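Local coordinates for LanC-like protein GCR2 (Arabidopsis thaliana, PDB 3T33), which binds a zinc ion, belongs to the LanC-like family and may play a role in abscisic acid signalling, at residues 150-153 / 154-158; 189-192 / 193-197. One frame throughout, in Å; residues are numbered along the deposited sequence. Where two conformers were deposited one is given.

Interaction 1: residues 150-153 / 154-158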
loop_
_atom_site.group_PDB
_atom_site.type_symbol
_atom_site.label_atom_id
_atom_site.label_comp_id
_atom_site.label_asym_id
_atom_site.label_seq_id
_atom_site.Cartn_x
_atom_site.Cartn_y
_atom_site.Cartn_z
ATOM N N TYR A 150 0.184 6.076 -25.321
ATOM C CA TYR A 150 -0.266 4.882 -24.668
ATOM C C TYR A 150 0.418 3.638 -25.267
ATOM O O TYR A 150 0.931 2.781 -24.492
ATOM C CB TYR A 150 -1.764 4.749 -24.780
ATOM C CG TYR A 150 -2.262 3.347 -24.525
ATOM C CD1 TYR A 150 -2.196 2.805 -23.246
ATOM C CD2 TYR A 150 -2.872 2.590 -25.537
ATOM C CE1 TYR A 150 -2.673 1.573 -22.984
ATOM C CE2 TYR A 150 -3.358 1.311 -25.269
ATOM C CZ TYR A 150 -3.241 0.808 -23.998
ATOM O OH TYR A 150 -3.688 -0.461 -23.642
ATOM N N ASP A 151 0.424 3.556 -26.623
ATOM C CA ASP A 151 0.982 2.402 -27.343
ATOM C C ASP A 151 2.424 2.303 -27.026
ATOM O O ASP A 151 2.979 1.201 -26.811
ATOM C CB ASP A 151 0.864 2.584 -28.828
ATOM C CG ASP A 151 -0.588 2.563 -29.300
ATOM O OD1 ASP A 151 -1.437 1.871 -28.679
ATOM O OD2 ASP A 151 -0.848 3.226 -30.320
ATOM N N ARG A 152 3.046 3.462 -26.951
ATOM C CA ARG A 152 4.460 3.479 -26.747
ATOM C C ARG A 152 4.830 2.923 -25.356
ATOM O O ARG A 152 5.794 2.152 -25.237
ATOM C CB ARG A 152 5.008 4.881 -27.041
ATOM C CG ARG A 152 6.221 5.329 -26.194
ATOM C CD ARG A 152 6.597 6.816 -26.505
ATOM N NE ARG A 152 7.138 7.486 -25.314
ATOM C CZ ARG A 152 7.211 8.806 -25.135
ATOM N NH1 ARG A 152 6.771 9.647 -26.069
ATOM N NH2 ARG A 152 7.717 9.273 -23.992
ATOM N N TYR A 153 4.092 3.293 -24.308
ATOM C CA TYR A 153 4.389 2.696 -22.981
ATOM C C TYR A 153 3.945 1.224 -22.911
ATOM O O TYR A 153 4.557 0.416 -22.238
ATOM C CB TYR A 153 3.733 3.442 -21.827
ATOM C CG TYR A 153 4.418 4.725 -21.435
ATOM C CD1 TYR A 153 5.666 4.718 -20.803
ATOM C CD2 TYR A 153 3.792 5.970 -21.699
ATOM C CE1 TYR A 153 6.309 5.911 -20.465
ATOM C CE2 TYR A 153 4.405 7.160 -21.344
ATOM C CZ TYR A 153 5.647 7.132 -20.713
ATOM O OH TYR A 153 6.238 8.329 -20.412
ATOM N N LEU A 154 2.848 0.925 -23.579
ATOM C CA LEU A 154 2.382 -0.438 -23.711
ATOM C C LEU A 154 3.404 -1.384 -24.397
ATOM O O LEU A 154 3.599 -2.528 -23.921
ATOM C CB LEU A 154 1.071 -0.440 -24.447
ATOM C CG LEU A 154 0.434 -1.812 -24.570
ATOM C CD1 LEU A 154 0.254 -2.376 -23.198
ATOM C CD2 LEU A 154 -0.835 -1.745 -25.336
ATOM N N ALA A 155 4.060 -0.899 -25.464
ATOM C CA ALA A 155 5.166 -1.623 -26.149
ATOM C C ALA A 155 6.375 -1.804 -25.207
ATOM O O ALA A 155 7.003 -2.870 -25.182
ATOM C CB ALA A 155 5.595 -0.883 -27.478
ATOM N N ARG A 156 6.697 -0.780 -24.418
ATOM C CA ARG A 156 7.789 -0.925 -23.497
ATOM C C ARG A 156 7.407 -1.909 -22.410
ATOM O O ARG A 156 8.240 -2.718 -21.952
ATOM C CB ARG A 156 8.178 0.408 -22.880
ATOM C CG ARG A 156 8.880 1.352 -23.854
ATOM C CD ARG A 156 8.691 2.806 -23.362
ATOM N NE ARG A 156 9.201 3.819 -24.294
ATOM C CZ ARG A 156 8.859 5.111 -24.258
ATOM N NH1 ARG A 156 7.998 5.560 -23.336
ATOM N NH2 ARG A 156 9.368 5.965 -25.143
ATOM N N PHE A 157 6.144 -1.898 -22.009
ATOM C CA PHE A 157 5.788 -2.776 -20.920
ATOM C C PHE A 157 5.886 -4.241 -21.468
ATOM O O PHE A 157 6.423 -5.114 -20.837
ATOM C CB PHE A 157 4.369 -2.506 -20.428
ATOM C CG PHE A 157 4.042 -3.257 -19.155
ATOM C CD1 PHE A 157 4.225 -4.625 -19.061
ATOM C CD2 PHE A 157 3.569 -2.603 -18.041
ATOM C CE1 PHE A 157 3.951 -5.299 -17.880
ATOM C CE2 PHE A 157 3.277 -3.290 -16.893
ATOM C CZ PHE A 157 3.488 -4.619 -16.800
ATOM N N ARG A 158 5.331 -4.467 -22.642
ATOM C CA ARG A 158 5.329 -5.762 -23.303
ATOM C C ARG A 158 6.719 -6.314 -23.686
ATOM O O ARG A 158 6.835 -7.541 -23.948
ATOM C CB ARG A 158 4.477 -5.653 -24.544
ATOM C CG ARG A 158 2.966 -5.614 -24.253
ATOM C CD ARG A 158 2.260 -5.568 -25.547
ATOM N NE ARG A 158 0.834 -5.625 -25.380
ATOM C CZ ARG A 158 -0.035 -5.291 -26.332
ATOM N NH1 ARG A 158 0.377 -4.832 -27.522
ATOM N NH2 ARG A 158 -1.317 -5.422 -26.099
#
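Tyr-150 and Leu-154 sit one turn apart on the same side of the helix. Leu-154 turns CG anti to its N (chi1 -176°), and its CD2 reaches the phenol end of Tyr-150, 3.8 Å from CZ. On its other side the same methyl sits over the guanidinium of Arg-158, 3.7 Å above the plane.

The backbone bonds are those of an alpha helix. Leu-154 N gives to Tyr-150 O at 2.8 Å, and Ala-155 N to Asp-151 O at 2.7 Å. Arg-156 N and Phe-157 N continue the pattern. Helix 147-158 belongs to the all-helical LanC-like fold, an alpha/alpha barrel in this family. It lies away from the zinc site.

Two arginines run alongside each other. CG of Arg-152 sits over the centre of the Arg-156 guanidinium, 3.2 Å above its plane. Arg-152 NE and Arg-156 NH2, both donors, are modelled 2.7 Å apart, too close to be trusted. Arg-152 NH2 bridges Glu-112 and Arg-156 NH1 bridges Asp-115, which probably balances their charges. Arg-156 NH1 lies over one face of the Tyr-153 ring, near the rim, 3.3 Å from Tyr-153 CE1. Ring and guanidinium planes stand 78° apart; being long, any cation-pi attraction is weak.

Interaction 2: residues 189-192 / 193-197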
loop_
_atom_site.group_PDB
_atom_site.type_symbol
_atom_site.label_atom_id
_atom_site.label_comp_id
_atom_site.label_asym_id
_atom_site.label_seq_id
_atom_site.Cartn_x
_atom_site.Cartn_y
_atom_site.Cartn_z
ATOM N N GLY A 189 -9.006 -1.517 -18.570
ATOM C CA GLY A 189 -10.231 -2.326 -18.798
ATOM C C GLY A 189 -10.112 -3.139 -20.095
ATOM O O GLY A 189 -11.105 -3.391 -20.821
ATOM N N GLN A 190 -8.884 -3.569 -20.374
ATOM C CA GLN A 190 -8.565 -4.328 -21.573
ATOM C C GLN A 190 -7.457 -5.334 -21.228
ATOM O O GLN A 190 -6.722 -5.192 -20.205
ATOM C CB GLN A 190 -8.076 -3.381 -22.671
ATOM C CG GLN A 190 -9.143 -2.645 -23.494
ATOM C CD GLN A 190 -8.467 -1.788 -24.559
ATOM O OE1 GLN A 190 -7.518 -2.248 -25.212
ATOM N NE2 GLN A 190 -8.892 -0.535 -24.700
ATOM N N GLU A 191 -7.370 -6.366 -22.071
ATOM C CA GLU A 191 -6.300 -7.365 -22.000
ATOM C C GLU A 191 -5.064 -6.727 -22.652
ATOM O O GLU A 191 -4.648 -7.125 -23.733
ATOM C CB GLU A 191 -6.712 -8.657 -22.708
ATOM C CG GLU A 191 -5.577 -9.645 -22.737
ATOM C CD GLU A 191 -5.952 -11.085 -23.139
ATOM O OE1 GLU A 191 -7.039 -11.372 -23.627
ATOM O OE2 GLU A 191 -5.119 -11.962 -22.926
ATOM N N SER A 192 -4.515 -5.713 -21.992
ATOM C CA SER A 192 -3.419 -4.935 -22.535
ATOM C C SER A 192 -2.171 -5.834 -22.505
ATOM O O SER A 192 -1.461 -5.962 -23.508
ATOM C CB SER A 192 -3.197 -3.631 -21.725
ATOM O OG SER A 192 -4.389 -2.845 -21.627
ATOM N N ILE A 193 -1.927 -6.412 -21.327
ATOM C CA ILE A 193 -0.960 -7.460 -21.120
ATOM C C ILE A 193 -1.671 -8.810 -21.301
ATOM O O ILE A 193 -2.813 -9.006 -20.872
ATOM C CB ILE A 193 -0.321 -7.448 -19.729
ATOM C CG1 ILE A 193 0.191 -6.070 -19.344
ATOM C CG2 ILE A 193 0.893 -8.472 -19.712
ATOM C CD1 ILE A 193 1.113 -5.489 -20.330
ATOM N N SER A 194 -0.944 -9.762 -21.873
ATOM C CA SER A 194 -1.566 -10.966 -22.382
ATOM C C SER A 194 -1.953 -11.830 -21.227
ATOM O O SER A 194 -1.137 -12.021 -20.331
ATOM C CB SER A 194 -0.578 -11.725 -23.298
ATOM O OG SER A 194 -1.087 -13.032 -23.562
ATOM N N SER A 195 -3.178 -12.356 -21.229
ATOM C CA SER A 195 -3.592 -13.271 -20.168
ATOM C C SER A 195 -2.703 -14.545 -20.101
ATOM O O SER A 195 -2.352 -15.004 -18.995
ATOM C CB SER A 195 -5.062 -13.603 -20.340
ATOM O OG SER A 195 -5.556 -14.347 -19.267
ATOM N N GLU A 196 -2.265 -15.080 -21.251
ATOM C CA GLU A 196 -1.283 -16.239 -21.254
ATOM C C GLU A 196 0.048 -15.947 -20.571
ATOM O O GLU A 196 0.611 -16.799 -19.811
ATOM C CB GLU A 196 -1.089 -16.810 -22.647
ATOM C CG GLU A 196 -0.111 -18.047 -22.765
ATOM C CD GLU A 196 1.304 -17.585 -22.861
ATOM O OE1 GLU A 196 1.480 -16.463 -23.349
ATOM O OE2 GLU A 196 2.225 -18.277 -22.350
ATOM N N ARG A 197 0.531 -14.724 -20.760
ATOM C CA ARG A 197 1.731 -14.258 -20.076
ATOM C C ARG A 197 1.533 -14.174 -18.560
ATOM O O ARG A 197 2.410 -14.574 -17.793
ATOM C CB ARG A 197 2.166 -12.898 -20.624
ATOM C CG ARG A 197 2.837 -12.963 -21.986
ATOM C CD ARG A 197 3.415 -14.344 -22.252
ATOM N NE ARG A 197 4.781 -14.469 -21.753
ATOM C CZ ARG A 197 5.317 -15.605 -21.317
ATOM N NH1 ARG A 197 4.600 -16.720 -21.317
ATOM N NH2 ARG A 197 6.569 -15.626 -20.881
#
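Glu-191 reaches along the chain to the start of a helix and accepts a bond from Ser-195 N. Glu-191 OE2 lies 2.6 Å from Ser-195 N, and the bond is nearly straight at 165°. The donor meets OE2 on the anti side, 20° out of the carboxylate plane. CG stands anti to the backbone N (chi1 175°), and the chain beyond is extended, which carries the carboxylate past Ile-193. On the way Glu-191 CG passes Ile-193 O at 3.4 Å. A carboxylate at a helix N terminus would probably be favoured by the helix dipole.

Ser-194 is the N-cap, and its OG takes a weak bond from Glu-196 N at 3.3 Å. The solvent side is thus carried by the exposed Glu-191 and Ser-195, joined by one short bond, with a weak capping bond at Ser-194.

The tight side is made by Ser-192 and Ile-193, both buried. An inverse gamma turn centred on Glu-191 leads into them. Asn-185 OD1 accepts from Ile-193 N, and weakly from Ser-192 N. The Ile-193 side chain packs on Cys-181 and Leu-184. The loop thus lies against helix 174-188 as the chain passes from it into helix 195-212.

In the fold
From the N terminus the chain first runs through interaction 1, within helix 147-158. It then forms helix 174-188 and reaches interaction 2, which spans the following turn and the first residues of helix 195-212. The two are in series: neither nests in the other, and they do not cross. Each is local, so neither closes a long loop. Their centres are about 13 Å apart, yet their side chains meet. Tyr-150 OH lies 3.2 Å from Ser-192 OG, a probable hydrogen bond. Arg-158 NH2 probably bonds to Ser-192 O. Phe-157 packs on Ile-193, and Leu-154 on Ser-192. Helix 147-158 is thereby tied to the turn that joins the next two helices.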